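Local coordinates for putative cytoplasmic protein (Salmonella enterica subsp. enterica serovar Typhimurium, PDB 4J32), which is the type VI secretion effector Tae4, a papain-like NlpC/P60 amidase that probably cleaves peptidoglycan in rival bacteria and is bound by the immunity protein Tai4, at residues R60-L65 / F88-V93. Numbering follows the deposited sequence. Where two conformers were deposited one is given.
Sequences RMSYVL and FYIYRV
Ser62 makes the one hydrogen bond between 60-65 and 88-93: the backbone N of Ile90 donates to Ser62 OG at 2.9 Å. The bond is clearly bent, with an angle of 136° at the hydrogen. OG lies beside its own backbone N, from where it also reaches the carbonyl O of Pro58, one turn earlier in the helix. The hydroxyl thus ties the buried N-H of Ile90 back to the helix backbone. Asn66 of the same helix adds a second tie, from ND2 to Phe88 O.

Apolar packing centres on the Tyr89 ring, which leans against the helix at Ser62 and Tyr63. Ser62 CB approaches the ring obliquely, 3.6 Å from Tyr89 CD1, and Tyr89 CE1 comes equally close to Tyr63 CA. Tyr63 CB meets the ring edge in its plane, 3.9 Å from CE1. With CG anti to its backbone N (chi1 -177°), Tyr63 runs alongside Tyr89, whose hydroxyl is bonded to Asp85.

The axes of the helix segment and of strand 88-90 come within 7.0 Å, running 143° apart, nearer antiparallel than parallel. The contact fastens the two-stranded antiparallel sheet 80-82/88-90 to helix 57-67. Just past it Arg92, at the N-cap of helix 93-103, bonds through NE and NH1 to Leu44 O and Gln49 O of the immunity protein chain. Helix 93-103 packs against both segments, Met96 touching Ser62 and Tyr99 touching Leu65 and Ile90; helix 19-28 covers Val64.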
loop_
_atom_site.group_PDB
_atom_site.type_symbol
_atom_site.label_atom_id
_atom_site.label_comp_id
_atom_site.label_asym_id
_atom_site.label_seq_id
_atom_site.Cartn_x
_atom_site.Cartn_y
_atom_site.Cartn_z
ATOM N N ARG A 60 14.703 12.921 21.458
ATOM C CA ARG A 60 15.347 12.706 22.762
ATOM C C ARG A 60 16.573 13.611 22.944
ATOM O O ARG A 60 16.770 14.180 24.018
ATOM C CB ARG A 60 15.741 11.249 22.983
ATOM C CG ARG A 60 14.595 10.213 22.915
ATOM C CD ARG A 60 15.145 8.827 23.271
ATOM N NE ARG A 60 14.114 7.797 23.162
ATOM C CZ ARG A 60 14.078 6.874 22.208
ATOM N NH1 ARG A 60 15.029 6.816 21.261
ATOM N NH2 ARG A 60 13.084 6.003 22.186
ATOM N N MET A 61 17.389 13.742 21.905
ATOM C CA MET A 61 18.555 14.629 21.953
ATOM C C MET A 61 18.134 16.093 22.152
ATOM O O MET A 61 18.768 16.843 22.901
ATOM C CB MET A 61 19.416 14.439 20.704
ATOM C CG MET A 61 20.276 13.163 20.742
ATOM S SD MET A 61 21.328 13.042 22.208
ATOM C CE MET A 61 22.342 14.524 22.026
ATOM N N SER A 62 17.042 16.493 21.498
ATOM C CA SER A 62 16.501 17.837 21.716
ATOM C C SER A 62 16.086 18.049 23.182
ATOM O O SER A 62 16.363 19.093 23.783
ATOM C CB SER A 62 15.306 18.094 20.788
ATOM O OG SER A 62 15.721 18.084 19.430
ATOM N N TYR A 63 15.409 17.055 23.743
ATOM C CA TYR A 63 15.027 17.106 25.152
ATOM C C TYR A 63 16.267 17.313 26.046
ATOM O O TYR A 63 16.258 18.174 26.927
ATOM C CB TYR A 63 14.264 15.832 25.532
ATOM C CG TYR A 63 13.762 15.804 26.966
ATOM C CD1 TYR A 63 12.480 16.262 27.279
ATOM C CD2 TYR A 63 14.558 15.284 27.997
ATOM C CE1 TYR A 63 12.006 16.215 28.590
ATOM C CE2 TYR A 63 14.095 15.237 29.324
ATOM C CZ TYR A 63 12.826 15.708 29.608
ATOM O OH TYR A 63 12.324 15.664 30.897
ATOM N N VAL A 64 17.325 16.539 25.808
ATOM C CA VAL A 64 18.592 16.690 26.549
ATOM C C VAL A 64 19.101 18.134 26.504
ATOM O O VAL A 64 19.427 18.736 27.537
ATOM C CB VAL A 64 19.675 15.713 25.992
ATOM C CG1 VAL A 64 21.105 16.078 26.513
ATOM C CG2 VAL A 64 19.300 14.253 26.306
ATOM N N LEU A 65 19.182 18.693 25.305
ATOM C CA LEU A 65 19.693 20.064 25.160
ATOM C C LEU A 65 18.779 21.074 25.874
ATOM O O LEU A 65 19.245 21.959 26.618
ATOM C CB LEU A 65 19.835 20.416 23.675
ATOM C CG LEU A 65 20.861 19.533 22.928
ATOM C CD1 LEU A 65 20.661 19.680 21.428
ATOM C CD2 LEU A 65 22.289 19.906 23.332
ATOM N N PHE A 88 11.855 23.878 21.853
ATOM C CA PHE A 88 11.815 23.360 20.477
ATOM C C PHE A 88 12.573 22.070 20.295
ATOM O O PHE A 88 13.642 21.875 20.892
ATOM C CB PHE A 88 12.303 24.427 19.495
ATOM C CG PHE A 88 11.593 25.739 19.660
ATOM C CD1 PHE A 88 10.323 25.934 19.115
ATOM C CD2 PHE A 88 12.167 26.763 20.417
ATOM C CE1 PHE A 88 9.638 27.147 19.313
ATOM C CE2 PHE A 88 11.502 27.975 20.608
ATOM C CZ PHE A 88 10.228 28.163 20.060
ATOM N N TYR A 89 12.014 21.212 19.434
ATOM C CA TYR A 89 12.460 19.831 19.276
ATOM C C TYR A 89 12.657 19.516 17.815
ATOM O O TYR A 89 11.699 19.529 17.031
ATOM C CB TYR A 89 11.419 18.880 19.906
ATOM C CG TYR A 89 11.329 19.058 21.402
ATOM C CD1 TYR A 89 12.044 18.225 22.259
ATOM C CD2 TYR A 89 10.573 20.105 21.966
ATOM C CE1 TYR A 89 12.008 18.410 23.642
ATOM C CE2 TYR A 89 10.530 20.301 23.351
ATOM C CZ TYR A 89 11.249 19.439 24.175
ATOM O OH TYR A 89 11.228 19.619 25.525
ATOM N N ILE A 90 13.917 19.263 17.453
ATOM C CA ILE A 90 14.302 18.842 16.109
ATOM C C ILE A 90 13.872 17.394 15.886
ATOM O O ILE A 90 14.043 16.551 16.768
ATOM C CB ILE A 90 15.835 19.047 15.918
ATOM C CG1 ILE A 90 16.149 20.553 15.795
ATOM C CG2 ILE A 90 16.392 18.205 14.712
ATOM C CD1 ILE A 90 17.691 20.871 15.825
ATOM N N TYR A 91 13.309 17.104 14.717
ATOM C CA TYR A 91 12.693 15.791 14.497
ATOM C C TYR A 91 13.347 14.948 13.397
ATOM O O TYR A 91 12.921 13.811 13.140
ATOM C CB TYR A 91 11.172 15.917 14.313
ATOM C CG TYR A 91 10.718 16.832 13.175
ATOM C CD1 TYR A 91 10.630 16.354 11.876
ATOM C CD2 TYR A 91 10.369 18.168 13.413
ATOM C CE1 TYR A 91 10.189 17.169 10.820
ATOM C CE2 TYR A 91 9.916 18.990 12.372
ATOM C CZ TYR A 91 9.810 18.475 11.083
ATOM O OH TYR A 91 9.399 19.257 10.029
ATOM N N ARG A 92 14.364 15.507 12.748
ATOM C CA ARG A 92 15.168 14.772 11.764
ATOM C C ARG A 92 16.568 14.484 12.305
ATOM O O ARG A 92 17.244 15.372 12.849
ATOM C CB ARG A 92 15.273 15.543 10.444
ATOM C CG ARG A 92 13.928 15.680 9.736
ATOM C CD ARG A 92 14.054 16.462 8.404
ATOM N NE ARG A 92 12.833 16.264 7.624
ATOM C CZ ARG A 92 11.987 17.222 7.230
ATOM N NH1 ARG A 92 12.242 18.508 7.493
ATOM N NH2 ARG A 92 10.894 16.893 6.537
ATOM N N VAL A 93 17.000 13.240 12.122
ATOM C CA VAL A 93 18.343 12.810 12.499
ATOM C C VAL A 93 19.410 13.658 11.817
ATOM O O VAL A 93 20.319 14.161 12.483
ATOM C CB VAL A 93 18.571 11.315 12.182
ATOM C CG1 VAL A 93 20.056 10.930 12.486
ATOM C CG2 VAL A 93 17.604 10.474 13.055
#